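Local structure of uncharacterized protein (Pyrococcus furiosus, 4XLZ) at residues P41-I46 and L189-K194; G49-K54 and V199-L204; G70-T75 and N108-E113. The protein probably removes an acetyl group from N,N'-diacetylchitobiose, acting as a metal-dependent sugar deacetylase of carbohydrate esterase family 14. One frame throughout, in Å; residues are numbered along the deposited sequence.

Contact 1: P41-I46 and L189-K194; sequences PDDCAI and LYYTHK. With CD (cadmium ion), chain G; CD (cadmium ion), chain J.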
ATOM      1  N   PRO A  41     -21.375  -6.502 -12.392  1.00 13.13           N
ATOM      2  CA  PRO A  41     -22.457  -7.343 -12.976  1.00 14.98           C
ATOM      3  C   PRO A  41     -23.328  -6.365 -13.919  1.00 15.34           C
ATOM      4  O   PRO A  41     -23.720  -5.271 -13.533  1.00 18.34           O
ATOM      5  CB  PRO A  41     -23.328  -7.674 -11.736  1.00 15.95           C
ATOM      6  CG  PRO A  41     -22.350  -7.571 -10.563  1.00 15.32           C
ATOM      7  CD  PRO A  41     -21.519  -6.331 -10.951  1.00 13.70           C
ATOM      8  N   ASP A  42     -23.390  -6.797 -15.124  1.00 14.76           N
ATOM      9  CA  ASP A  42     -24.120  -6.176 -16.236  1.00 14.53           C
ATOM     10  C   ASP A  42     -23.262  -5.603 -17.298  1.00 15.36           C
ATOM     11  O   ASP A  42     -23.726  -5.367 -18.388  1.00 15.63           O
ATOM     12  CB  ASP A  42     -25.240  -5.195 -15.866  1.00 14.93           C
ATOM     13  CG  ASP A  42     -24.764  -3.783 -15.405  1.00 18.36           C
ATOM     14  OD1 ASP A  42     -23.635  -3.348 -15.745  1.00 18.21           O
ATOM     15  OD2 ASP A  42     -25.568  -3.031 -14.729  1.00 17.30           O
ATOM     16  N   ASP A  43     -21.922  -5.501 -17.042  1.00 12.94           N
ATOM     17  CA  ASP A  43     -21.192  -4.895 -18.144  1.00 13.21           C
ATOM     18  C   ASP A  43     -20.973  -5.754 -19.401  1.00 13.39           C
ATOM     19  O   ASP A  43     -20.872  -5.228 -20.510  1.00 14.85           O
ATOM     20  CB  ASP A  43     -19.701  -4.469 -17.664  1.00 13.35           C
ATOM     21  CG  ASP A  43     -19.711  -3.255 -16.824  1.00 14.87           C
ATOM     22  OD1 ASP A  43     -20.281  -2.179 -17.328  1.00 14.11           O
ATOM     23  OD2 ASP A  43     -19.294  -3.237 -15.645  1.00 13.73           O
ATOM     24  N   CYS A  44     -20.890  -7.074 -19.265  1.00 13.69           N
ATOM     25  CA  CYS A  44     -20.831  -7.939 -20.474  1.00 14.32           C
ATOM     26  C   CYS A  44     -22.153  -7.761 -21.293  1.00 14.79           C
ATOM     27  O   CYS A  44     -22.022  -7.646 -22.513  1.00 15.97           O
ATOM     28  CB  CYS A  44     -20.685  -9.419 -20.049  1.00 16.60           C
ATOM     29  SG  CYS A  44     -18.983  -9.739 -19.506  1.00 21.64           S
ATOM     30  N   ALA A  45     -23.276  -7.772 -20.559  1.00 15.85           N
ATOM     31  CA  ALA A  45     -24.538  -7.633 -21.326  1.00 14.85           C
ATOM     32  C   ALA A  45     -24.584  -6.273 -21.988  1.00 16.27           C
ATOM     33  O   ALA A  45     -25.004  -6.180 -23.170  1.00 16.78           O
ATOM     34  CB  ALA A  45     -25.740  -7.740 -20.391  1.00 16.63           C
ATOM     35  N   ILE A  46     -24.190  -5.217 -21.267  1.00 14.23           N
ATOM     36  CA  ILE A  46     -24.249  -3.842 -21.902  1.00 15.54           C
ATOM     37  C   ILE A  46     -23.272  -3.693 -22.993  1.00 17.80           C
ATOM     38  O   ILE A  46     -23.590  -3.186 -24.105  1.00 19.63           O
ATOM     39  CB  ILE A  46     -24.142  -2.764 -20.834  1.00 15.73           C
ATOM     40  CG1 ILE A  46     -25.251  -2.812 -19.791  1.00 15.85           C
ATOM     41  CG2 ILE A  46     -23.917  -1.328 -21.474  1.00 15.54           C
ATOM     42  CD1 ILE A  46     -24.970  -1.987 -18.522  1.00 18.18           C
ATOM     43  N   LEU A 189     -11.286  -5.669 -27.323  1.00 13.08           N
ATOM     44  CA  LEU A 189     -11.656  -4.640 -26.302  1.00 12.69           C
ATOM     45  C   LEU A 189     -13.036  -4.103 -26.703  1.00 13.47           C
ATOM     46  O   LEU A 189     -13.216  -3.602 -27.829  1.00 14.94           O
ATOM     47  CB  LEU A 189     -10.642  -3.501 -26.295  1.00 14.68           C
ATOM     48  CG  LEU A 189      -9.233  -4.097 -25.949  1.00 13.53           C
ATOM     49  CD1 LEU A 189      -8.341  -2.835 -26.017  1.00 14.30           C
ATOM     50  CD2 LEU A 189      -9.200  -4.736 -24.563  1.00 13.35           C
ATOM     51  N   TYR A 190     -13.957  -4.166 -25.752  1.00 13.83           N
ATOM     52  CA  TYR A 190     -15.288  -3.518 -25.977  1.00 14.15           C
ATOM     53  C   TYR A 190     -15.339  -2.209 -25.207  1.00 13.61           C
ATOM     54  O   TYR A 190     -14.367  -1.796 -24.604  1.00 13.79           O
ATOM     55  CB  TYR A 190     -16.430  -4.471 -25.613  1.00 15.17           C
ATOM     56  CG  TYR A 190     -16.543  -4.960 -24.128  1.00 14.56           C
ATOM     57  CD1 TYR A 190     -15.799  -6.108 -23.642  1.00 13.51           C
ATOM     58  CD2 TYR A 190     -17.317  -4.242 -23.219  1.00 13.53           C
ATOM     59  CE1 TYR A 190     -15.967  -6.460 -22.330  1.00 13.46           C
ATOM     60  CE2 TYR A 190     -17.445  -4.662 -21.878  1.00 14.14           C
ATOM     61  CZ  TYR A 190     -16.716  -5.749 -21.448  1.00 15.50           C
ATOM     62  OH  TYR A 190     -16.918  -6.106 -20.123  1.00 16.54           O
ATOM     63  N   TYR A 191     -16.484  -1.509 -25.238  1.00 13.50           N
ATOM     64  CA  TYR A 191     -16.560  -0.177 -24.662  1.00 13.96           C
ATOM     65  C   TYR A 191     -15.453   0.719 -25.272  1.00 14.47           C
ATOM     66  O   TYR A 191     -14.648   1.349 -24.510  1.00 13.63           O
ATOM     67  CB  TYR A 191     -16.505  -0.164 -23.125  1.00 13.77           C
ATOM     68  CG  TYR A 191     -17.706  -0.631 -22.312  1.00 13.58           C
ATOM     69  CD1 TYR A 191     -19.028  -0.397 -22.765  1.00 14.86           C
ATOM     70  CD2 TYR A 191     -17.511  -1.269 -21.078  1.00 13.24           C
ATOM     71  CE1 TYR A 191     -20.090  -0.776 -21.981  1.00 14.02           C
ATOM     72  CE2 TYR A 191     -18.598  -1.668 -20.246  1.00 13.10           C
ATOM     73  CZ  TYR A 191     -19.890  -1.414 -20.756  1.00 12.15           C
ATOM     74  OH  TYR A 191     -20.877  -1.678 -19.897  1.00 15.33           O
ATOM     75  N   THR A 192     -15.374   0.720 -26.624  1.00 14.11           N
ATOM     76  CA  THR A 192     -14.228   1.374 -27.300  1.00 14.65           C
ATOM     77  C   THR A 192     -14.658   2.497 -28.199  1.00 16.64           C
ATOM     78  O   THR A 192     -15.722   2.378 -28.890  1.00 16.88           O
ATOM     79  CB  THR A 192     -13.425   0.321 -28.036  1.00 14.45           C
ATOM     80  OG1 THR A 192     -12.241   0.953 -28.573  1.00 14.17           O
ATOM     81  CG2 THR A 192     -14.186  -0.390 -29.214  1.00 15.37           C
ATOM     82  N   HIS A 193     -13.905   3.576 -28.147  1.00 15.04           N
ATOM     83  CA  HIS A 193     -14.064   4.709 -29.124  0.50 14.85           C
ATOM     84  C   HIS A 193     -13.347   4.374 -30.474  1.00 15.72           C
ATOM     85  O   HIS A 193     -13.564   5.131 -31.455  1.00 18.01           O
ATOM     86  CB  HIS A 193     -13.519   5.989 -28.451  0.50 16.00           C
ATOM     87  CG  HIS A 193     -13.429   7.223 -29.320  0.50 13.65           C
ATOM     88  ND1 HIS A 193     -12.235   7.857 -29.541  0.50 18.91           N
ATOM     89  CD2 HIS A 193     -14.376   7.980 -29.952  0.50 16.41           C
ATOM     90  CE1 HIS A 193     -12.428   8.921 -30.300  0.50 15.28           C
ATOM     91  NE2 HIS A 193     -13.709   9.012 -30.580  0.50 15.05           N
ATOM     92  N   LYS A 194     -12.463   3.364 -30.479  1.00 14.95           N
ATOM     93  CA  LYS A 194     -11.674   3.109 -31.704  1.00 17.17           C
ATOM     94  C   LYS A 194     -11.898   1.677 -32.163  1.00 17.34           C
ATOM     95  O   LYS A 194     -10.974   0.841 -32.257  1.00 16.55           O
ATOM     96  CB  LYS A 194     -10.156   3.379 -31.450  1.00 17.68           C
ATOM     97  CG  LYS A 194      -9.848   4.897 -31.250  1.00 17.86           C
ATOM     98  CD  LYS A 194      -9.972   5.654 -32.597  1.00 22.53           C
ATOM     99  CE  LYS A 194      -9.658   7.160 -32.434  1.00 29.71           C
ATOM    100  NZ  LYS A 194      -9.915   7.743 -33.772  1.00 33.05           N
TER
HETATM  101 CD    CD G 301     -19.747  -1.059 -14.994  1.00 14.67          CD
HETATM  102 CD    CD J 304     -14.535  10.794 -31.645  0.50 19.80          CD
HETATM  103  O   HOH W   1     -20.496   1.213 -14.017  1.00 23.54           O
HETATM  104  O   HOH W   2     -12.312  10.667 -31.636  1.00 33.16           O
HETATM  105  O   HOH W   3     -13.873  12.159 -33.342  1.00 42.67           O
HETATM  106  O   HOH W   4     -16.691   9.824 -32.171  1.00 21.22           O
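Similar first torsions bring Tyr191 and Asp43 together: in each, CG stands anti to the carbonyl carbon (chi1 -73° and -75°), and the phenol of the one meets the carboxylate of the other. Tyr191 OH donates to Asp43 OD1 over 2.7 Å, taking the anti lone pair, with ring and carboxylate planes 84° apart. The cadmium ion sits on the same carboxylate, 2.3 Å from Asp43 OD2 and 2.6 Å from Asp43 OD1, so OD1 serves the metal and the phenol at once. His40 and His151 are further protein ligands of this metal, and water 1 also binds it. The sequence around it is the His-Pro-Asp-Asp motif of the GlcNAc-PI de-N-acetylase family, placed between strand 33-38 and helix 43-57 of a Rossmann-like fold; strand 186-190, outermost in the parallel sheet within this chain, ends at Tyr190, and Tyr191 follows directly. Ile46 presses CG2 against the edge of the Tyr191 ring, in its plane and 3.9 Å from Tyr191 CE1. Tyr190 lays CD2 over one face of that ring, toward its rim, while its own hydroxyl bonds Ile37 O. In one of two conformers, His193 binds a second cadmium ion, as does Asp265 of a second subunit.

Contact 2: G49-K54 and V199-L204; sequences GGTIKK and VDITDL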
ATOM      1  N   GLY A  49     -23.530  -7.809 -25.204  1.00 17.37           N
ATOM      2  CA  GLY A  49     -24.553  -8.866 -25.042  1.00 16.53           C
ATOM      3  C   GLY A  49     -25.019  -9.501 -26.397  1.00 17.14           C
ATOM      4  O   GLY A  49     -25.190 -10.737 -26.461  1.00 18.04           O
ATOM      5  N   GLY A  50     -25.194  -8.691 -27.434  1.00 18.90           N
ATOM      6  CA  GLY A  50     -25.511  -9.313 -28.752  1.00 18.81           C
ATOM      7  C   GLY A  50     -24.520 -10.270 -29.305  1.00 19.16           C
ATOM      8  O   GLY A  50     -24.814 -11.392 -29.771  1.00 19.82           O
ATOM      9  N   THR A  51     -23.194  -9.910 -29.192  1.00 18.86           N
ATOM     10  CA  THR A  51     -22.184 -10.773 -29.594  1.00 17.59           C
ATOM     11  C   THR A  51     -22.031 -12.044 -28.735  1.00 15.28           C
ATOM     12  O   THR A  51     -21.738 -13.062 -29.276  1.00 17.64           O
ATOM     13  CB  THR A  51     -20.816  -9.972 -29.637  1.00 18.91           C
ATOM     14  OG1 THR A  51     -20.953  -8.844 -30.510  1.00 21.17           O
ATOM     15  CG2 THR A  51     -19.633 -10.809 -30.052  1.00 19.98           C
ATOM     16  N   ILE A  52     -22.243 -11.892 -27.433  1.00 16.08           N
ATOM     17  CA  ILE A  52     -22.208 -13.068 -26.573  1.00 16.59           C
ATOM     18  C   ILE A  52     -23.343 -14.070 -27.039  1.00 17.69           C
ATOM     19  O   ILE A  52     -23.050 -15.253 -27.092  1.00 18.30           O
ATOM     20  CB  ILE A  52     -22.482 -12.643 -25.100  1.00 16.02           C
ATOM     21  CG1 ILE A  52     -21.182 -11.956 -24.566  1.00 17.05           C
ATOM     22  CG2 ILE A  52     -22.768 -13.824 -24.262  1.00 16.27           C
ATOM     23  CD1 ILE A  52     -21.468 -11.165 -23.292  1.00 17.65           C
ATOM     24  N   LYS A  53     -24.513 -13.517 -27.346  1.00 18.48           N
ATOM     25  CA  LYS A  53     -25.579 -14.478 -27.848  1.00 19.68           C
ATOM     26  C   LYS A  53     -25.203 -15.057 -29.199  1.00 19.38           C
ATOM     27  O   LYS A  53     -25.354 -16.271 -29.362  1.00 19.12           O
ATOM     28  CB  LYS A  53     -26.859 -13.692 -27.912  1.00 18.82           C
ATOM     29  CG  LYS A  53     -28.100 -14.645 -28.516  1.00 20.62           C
ATOM     30  CD  LYS A  53     -28.462 -15.698 -27.484  1.00 29.30           C
ATOM     31  CE  LYS A  53     -29.692 -16.740 -27.853  1.00 35.07           C
ATOM     32  NZ  LYS A  53     -29.749 -17.457 -26.414  1.00 35.71           N
ATOM     33  N   LYS A  54     -24.577 -14.317 -30.135  1.00 20.43           N
ATOM     34  CA  LYS A  54     -24.120 -14.892 -31.401  1.00 20.44           C
ATOM     35  C   LYS A  54     -23.145 -15.947 -31.175  1.00 22.80           C
ATOM     36  O   LYS A  54     -23.105 -17.048 -31.775  1.00 24.63           O
ATOM     37  CB  LYS A  54     -23.531 -13.845 -32.319  1.00 22.67           C
ATOM     38  CG  LYS A  54     -24.603 -12.941 -32.951  1.00 26.29           C
ATOM     39  CD  LYS A  54     -23.881 -12.059 -34.074  1.00 29.02           C
ATOM     40  CE  LYS A  54     -24.725 -11.573 -35.359  1.00 41.85           C
ATOM     41  NZ  LYS A  54     -26.203 -11.493 -35.101  1.00 44.03           N
ATOM     42  N   VAL A 199     -19.764  -6.023 -35.011  1.00 16.65           N
ATOM     43  CA  VAL A 199     -20.659  -7.169 -35.175  1.00 16.26           C
ATOM     44  C   VAL A 199     -22.074  -6.558 -35.342  1.00 16.76           C
ATOM     45  O   VAL A 199     -22.510  -5.703 -34.532  1.00 17.41           O
ATOM     46  CB  VAL A 199     -20.637  -8.006 -33.941  1.00 17.51           C
ATOM     47  CG1 VAL A 199     -21.716  -9.158 -33.978  1.00 18.53           C
ATOM     48  CG2 VAL A 199     -19.205  -8.650 -33.770  1.00 18.57           C
ATOM     49  N   ASP A 200     -22.777  -7.018 -36.436  1.00 17.05           N
ATOM     50  CA  ASP A 200     -24.177  -6.526 -36.584  1.00 18.44           C
ATOM     51  C   ASP A 200     -25.085  -7.245 -35.612  1.00 17.66           C
ATOM     52  O   ASP A 200     -25.112  -8.492 -35.634  1.00 20.67           O
ATOM     53  CB  ASP A 200     -24.569  -6.857 -38.059  1.00 19.92           C
ATOM     54  CG  ASP A 200     -26.011  -6.415 -38.352  1.00 20.71           C
ATOM     55  OD1 ASP A 200     -26.685  -5.836 -37.536  1.00 20.80           O
ATOM     56  OD2 ASP A 200     -26.410  -6.718 -39.538  1.00 25.79           O
ATOM     57  N   ILE A 201     -25.729  -6.516 -34.713  1.00 17.19           N
ATOM     58  CA  ILE A 201     -26.627  -7.090 -33.765  1.00 17.18           C
ATOM     59  C   ILE A 201     -28.097  -6.637 -33.951  1.00 18.41           C
ATOM     60  O   ILE A 201     -28.900  -6.774 -33.003  1.00 20.53           O
ATOM     61  CB  ILE A 201     -26.246  -6.834 -32.252  1.00 19.53           C
ATOM     62  CG1 ILE A 201     -26.176  -5.377 -31.996  1.00 18.60           C
ATOM     63  CG2 ILE A 201     -24.816  -7.502 -31.996  1.00 18.90           C
ATOM     64  CD1 ILE A 201     -26.457  -5.064 -30.527  1.00 17.34           C
ATOM     65  N   THR A 202     -28.358  -6.140 -35.166  1.00 19.95           N
ATOM     66  CA  THR A 202     -29.702  -5.541 -35.446  1.00 19.45           C
ATOM     67  C   THR A 202     -30.815  -6.511 -35.024  1.00 21.93           C
ATOM     68  O   THR A 202     -31.785  -6.145 -34.312  1.00 24.07           O
ATOM     69  CB  THR A 202     -29.759  -5.196 -36.907  1.00 21.02           C
ATOM     70  OG1 THR A 202     -28.844  -4.160 -37.186  1.00 21.33           O
ATOM     71  CG2 THR A 202     -31.204  -4.611 -37.162  1.00 21.04           C
ATOM     72  N   ASP A 203     -30.690  -7.767 -35.384  1.00 22.01           N
ATOM     73  CA  ASP A 203     -31.845  -8.662 -35.041  1.00 25.05           C
ATOM     74  C   ASP A 203     -31.845  -9.215 -33.619  1.00 25.11           C
ATOM     75  O   ASP A 203     -32.799  -9.869 -33.178  1.00 28.13           O
ATOM     76  CB  ASP A 203     -31.828  -9.857 -36.009  1.00 28.16           C
ATOM     77  CG  ASP A 203     -32.215  -9.422 -37.455  1.00 37.84           C
ATOM     78  OD1 ASP A 203     -32.899  -8.338 -37.634  1.00 36.33           O
ATOM     79  OD2 ASP A 203     -31.767 -10.168 -38.352  1.00 45.54           O
ATOM     80  N   LEU A 204     -30.751  -8.937 -32.867  1.00 23.08           N
ATOM     81  CA  LEU A 204     -30.684  -9.319 -31.456  1.00 22.73           C
ATOM     82  C   LEU A 204     -30.791  -8.177 -30.511  1.00 22.86           C
ATOM     83  O   LEU A 204     -30.645  -8.362 -29.303  1.00 21.48           O
ATOM     84  CB  LEU A 204     -29.281  -9.970 -31.237  1.00 23.58           C
ATOM     85  CG  LEU A 204     -29.168 -11.324 -31.919  1.00 26.91           C
ATOM     86  CD1 LEU A 204     -27.722 -11.848 -31.800  1.00 29.64           C
ATOM     87  CD2 LEU A 204     -30.153 -12.321 -31.265  1.00 32.83           C
TER
HETATM   88  O   HOH W   5     -28.408  -9.825 -35.502  1.00 28.55           O
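Apolar contacts dominate between Gly50, Thr51 and Lys54 of helix 43-57 and Val199, Ile201 and Leu204. Ile201 places CG2 3.8 Å from Gly50 CA, where a beta carbon on the glycine would collide with it. Leu204 CD1 packs tightly on Lys54 CG, 3.5 Å away, and Leu204 CD2 touches Lys53 CG. The Lys54 chain runs past Val199 in the opposite direction, with Lys54 CD 3.6 Å from Val199 CG1.

Thr51 OG1 rests 3.5 Å from Val199 CB, but its hydrogen bond goes to Glu248 OE1, while Glu248 OE2 accepts from Gly50 N near the helix kink; strand 247-250 pairs with 197-200 and thereby ties the segments together. Lys54 CE comes within 3.1 Å of Asp200 O. Lys54 NZ donates to water 5 at 2.8 Å, and Asp203 N reaches the same water weakly. Within 199-204, Asp200 OD1 accepts from Thr202 N, an Asx turn, and also from Thr202 OG1.

An alanine in place of Lys54 would probably open a gap beside Leu204 CD1 and Val199 CG1 and leave water 5 without its lysine donor. With Asp200 OD1 6.2 Å from Lys54 NZ, the chain is probably held by methylene contacts rather than an ion pair with that carboxylate.

Contact 3: G70-T75 and N108-E113; sequences GYMGTT and NYRDTE
Met72, Asp111 and Arg110 have the largest buried areas here, and the first two are joined by a hydrogen bond. Met72 N donates to Asp111 OD2 at 2.9 Å with an N-H...O angle of 146°, approaching from above the carboxylate plane. The same oxygen lies 3.2 Å from Gly70 C, and Asp111 CB comes within 3.4 Å of Tyr71 N, so the carboxylate side chain is laid against the type I turn of Gly70 to Gly73. Asp69 OD1 accepts from both Asp111 N and Tyr71 N, a second tie between the loops.

Residue 72 is a selenomethionine introduced for the crystal. Its CG sits 3.3 Å from Asp111 O. Thr112 crosses it at about a right angle, with Thr112 OG1 3.7 Å from Met72 CE; that hydroxyl donates to Asp111 O, on a lone pair in the carbonyl plane. The bend of the Met72 chain at chi2 places the selenium at the edge of the Tyr71 ring, in its plane.

These loops follow the C-terminal ends of strands 61-68 and 103-109, neighbours in the parallel sheet and linked through helix 81-99 as a beta-alpha-beta unit. At that sheet end Asp111 also touches His40, a cadmium ligand, as a second-shell residue.

Arg110 turns at chi3 (-69°), which puts NE over the centre of the Tyr71 ring. The guanidinium lies flat on the ring, planes 7° apart, with CZ 4.1 Å from the Tyr71 centroid in a cation-pi contact. Arg110 CD adds a CH-pi contact 3.8 Å from the same centroid. At its far end Arg110 NH1 donates to Asn108 O of a fourth subunit, and the bond is returned reciprocally, while Glu113 OE1 forms a salt bridge with Arg118 of a second subunit.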
ATOM      1  N   GLY A  70     -20.518  -5.294  -7.355  1.00 12.38           N
ATOM      2  CA  GLY A  70     -21.662  -4.353  -7.571  1.00 12.43           C
ATOM      3  C   GLY A  70     -22.245  -3.741  -6.295  1.00 12.38           C
ATOM      4  O   GLY A  70     -23.375  -3.104  -6.308  1.00 14.12           O
ATOM      5  N   TYR A  71     -21.578  -3.796  -5.131  1.00 11.99           N
ATOM      6  CA  TYR A  71     -22.016  -3.320  -3.803  1.00 12.39           C
ATOM      7  C   TYR A  71     -22.548  -1.916  -3.783  1.00 13.04           C
ATOM      8  O   TYR A  71     -23.370  -1.569  -2.936  1.00 14.71           O
ATOM      9  CB  TYR A  71     -20.748  -3.495  -2.866  1.00 11.79           C
ATOM     10  CG  TYR A  71     -20.872  -3.103  -1.448  1.00 11.16           C
ATOM     11  CD1 TYR A  71     -20.977  -4.128  -0.463  1.00 11.01           C
ATOM     12  CD2 TYR A  71     -20.764  -1.773  -1.047  1.00 12.55           C
ATOM     13  CE1 TYR A  71     -20.977  -3.804   0.903  1.00 13.14           C
ATOM     14  CE2 TYR A  71     -20.776  -1.412   0.291  1.00 13.73           C
ATOM     15  CZ  TYR A  71     -20.860  -2.461   1.259  1.00 14.51           C
ATOM     16  OH  TYR A  71     -20.881  -2.110   2.587  1.00 17.61           O
HETATM   17  N   MSE A  72     -21.944  -1.042  -4.608  1.00 14.24           N
HETATM   18  CA  MSE A  72     -22.225   0.382  -4.446  1.00 15.03           C
HETATM   19  C   MSE A  72     -23.386   0.843  -5.320  1.00 19.95           C
HETATM   20  O   MSE A  72     -23.781   2.036  -5.227  1.00 21.71           O
HETATM   21  CB  MSE A  72     -20.996   1.224  -4.857  1.00 14.85           C
HETATM   22  CG  MSE A  72     -19.846   0.998  -3.915  1.00 14.97           C
HETATM   23 SE   MSE A  72     -20.232   1.820  -2.158  1.00 15.45          SE
HETATM   24  CE  MSE A  72     -18.553   1.188  -1.388  1.00 15.14           C
ATOM     25  N   GLY A  73     -23.895  -0.033  -6.190  1.00 16.13           N
ATOM     26  CA  GLY A  73     -24.892   0.407  -7.207  1.00 18.46           C
ATOM     27  C   GLY A  73     -26.306   0.726  -6.728  1.00 18.47           C
ATOM     28  O   GLY A  73     -27.272   0.099  -7.288  1.00 22.62           O
ATOM     29  N   THR A  74     -26.490   1.502  -5.694  1.00 17.22           N
ATOM     30  CA  THR A  74     -27.886   1.856  -5.311  1.00 20.66           C
ATOM     31  C   THR A  74     -27.889   3.277  -4.730  1.00 23.78           C
ATOM     32  O   THR A  74     -26.946   3.724  -4.132  1.00 18.21           O
ATOM     33  CB  THR A  74     -28.461   0.844  -4.242  1.00 22.81           C
ATOM     34  OG1 THR A  74     -29.824   1.260  -3.814  1.00 26.79           O
ATOM     35  CG2 THR A  74     -27.645   0.795  -2.926  1.00 23.16           C
ATOM     36  N   THR A  75     -29.034   4.016  -4.873  1.00 24.86           N
ATOM     37  CA  THR A  75     -29.211   5.265  -4.132  1.00 24.72           C
ATOM     38  C   THR A  75     -30.302   5.114  -3.088  1.00 26.34           C
ATOM     39  O   THR A  75     -30.611   6.068  -2.399  1.00 26.19           O
ATOM     40  CB  THR A  75     -29.569   6.444  -5.081  1.00 24.94           C
ATOM     41  OG1 THR A  75     -30.776   6.085  -5.779  1.00 24.39           O
ATOM     42  CG2 THR A  75     -28.514   6.670  -6.126  1.00 25.21           C
ATOM     43  N   ASN A 108     -15.186 -10.988  -6.542  1.00 12.38           N
ATOM     44  CA  ASN A 108     -15.709 -10.418  -5.317  1.00 13.62           C
ATOM     45  C   ASN A 108     -14.910  -9.249  -4.695  1.00 11.45           C
ATOM     46  O   ASN A 108     -15.145  -8.933  -3.583  1.00 14.48           O
ATOM     47  CB  ASN A 108     -15.917 -11.515  -4.187  1.00 15.77           C
ATOM     48  CG  ASN A 108     -17.077 -12.537  -4.549  1.00 19.36           C
ATOM     49  OD1 ASN A 108     -16.853 -13.747  -4.522  1.00 30.52           O
ATOM     50  ND2 ASN A 108     -18.100 -12.061  -4.789  1.00 22.33           N
ATOM     51  N   TYR A 109     -14.122  -8.619  -5.528  1.00 12.06           N
ATOM     52  CA  TYR A 109     -13.574  -7.323  -4.998  1.00 12.87           C
ATOM     53  C   TYR A 109     -14.750  -6.319  -4.834  1.00 12.98           C
ATOM     54  O   TYR A 109     -15.745  -6.399  -5.603  1.00 13.96           O
ATOM     55  CB  TYR A 109     -12.467  -6.736  -5.969  1.00 12.20           C
ATOM     56  CG  TYR A 109     -11.244  -7.664  -5.934  1.00 10.88           C
ATOM     57  CD1 TYR A 109     -10.369  -7.543  -4.868  1.00 13.92           C
ATOM     58  CD2 TYR A 109     -11.013  -8.533  -6.962  1.00 13.07           C
ATOM     59  CE1 TYR A 109      -9.262  -8.395  -4.750  1.00 15.13           C
ATOM     60  CE2 TYR A 109      -9.834  -9.388  -6.915  1.00 13.48           C
ATOM     61  CZ  TYR A 109      -9.064  -9.306  -5.779  1.00 15.70           C
ATOM     62  OH  TYR A 109      -8.011 -10.222  -5.719  1.00 18.11           O
ATOM     63  N   ARG A 110     -14.669  -5.471  -3.840  1.00 12.22           N
ATOM     64  CA  ARG A 110     -15.811  -4.583  -3.640  1.00 11.26           C
ATOM     65  C   ARG A 110     -15.814  -3.510  -4.747  1.00 12.38           C
ATOM     66  O   ARG A 110     -14.829  -2.897  -5.120  1.00 12.47           O
ATOM     67  CB  ARG A 110     -15.749  -3.889  -2.284  1.00 12.78           C
ATOM     68  CG  ARG A 110     -17.066  -3.051  -2.064  1.00 12.93           C
ATOM     69  CD  ARG A 110     -17.110  -2.526  -0.574  1.00 13.15           C
ATOM     70  NE  ARG A 110     -17.323  -3.724   0.341  1.00 13.82           N
ATOM     71  CZ  ARG A 110     -17.282  -3.622   1.670  1.00 14.58           C
ATOM     72  NH1 ARG A 110     -17.012  -2.447   2.248  1.00 16.04           N
ATOM     73  NH2 ARG A 110     -17.473  -4.696   2.428  1.00 15.57           N
ATOM     74  N   ASP A 111     -17.025  -3.276  -5.260  1.00 11.58           N
ATOM     75  CA  ASP A 111     -17.266  -2.159  -6.224  1.00 11.53           C
ATOM     76  C   ASP A 111     -16.743  -0.860  -5.693  1.00 10.99           C
ATOM     77  O   ASP A 111     -16.931  -0.517  -4.540  1.00 12.66           O
ATOM     78  CB  ASP A 111     -18.836  -2.148  -6.292  1.00 13.20           C
ATOM     79  CG  ASP A 111     -19.386  -1.185  -7.258  1.00 15.31           C
ATOM     80  OD1 ASP A 111     -18.734  -0.507  -8.075  1.00 15.54           O
ATOM     81  OD2 ASP A 111     -20.688  -1.123  -7.226  1.00 14.25           O
ATOM     82  N   THR A 112     -16.010  -0.189  -6.602  1.00 11.59           N
ATOM     83  CA  THR A 112     -15.318   1.128  -6.385  1.00 11.22           C
ATOM     84  C   THR A 112     -13.962   0.891  -5.701  1.00 13.62           C
ATOM     85  O   THR A 112     -13.245   1.879  -5.459  1.00 14.01           O
ATOM     86  CB  THR A 112     -16.063   2.244  -5.626  1.00 12.99           C
ATOM     87  OG1 THR A 112     -16.283   1.966  -4.245  1.00 12.40           O
ATOM     88  CG2 THR A 112     -17.461   2.519  -6.385  1.00 12.40           C
ATOM     89  N   GLU A 113     -13.631  -0.381  -5.420  1.00 11.96           N
ATOM     90  CA  GLU A 113     -12.420  -0.719  -4.624  1.00 12.33           C
ATOM     91  C   GLU A 113     -11.693  -1.791  -5.391  1.00 12.39           C
ATOM     92  O   GLU A 113     -10.812  -2.483  -4.726  1.00 14.10           O
ATOM     93  CB  GLU A 113     -12.790  -1.182  -3.202  1.00 14.98           C
ATOM     94  CG  GLU A 113     -13.703  -0.082  -2.516  1.00 14.14           C
ATOM     95  CD  GLU A 113     -13.984  -0.323  -1.069  1.00 15.22           C
ATOM     96  OE1 GLU A 113     -14.645   0.539  -0.467  1.00 16.08           O
ATOM     97  OE2 GLU A 113     -13.637  -1.474  -0.514  1.00 17.81           O
TER

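How the contacts relate
Contacts 1 and 2 are successive uses of helix 43-57: its first turn carries the metal ligand of contact 1, and a later part meets 199-204, with centres 13 Å apart. They touch where Cys44 O lies 3.6 Å from Ile52 CD1. Contact 3 lies 18 Å from contact 1, centre to centre, and meets it where Pro41 CD is 3.9 Å from Gly70 N. The Asp111 side chain lies about 7 Å from the cadmium ion that Asp43 holds, placing contact 3 in the outer shell of that site. Contacts 2 and 3 do not touch, their nearest atoms being about 17 Å apart. Contacts 1 and 3 meet the second subunit; no other protein chain of the assembly touches contact 2.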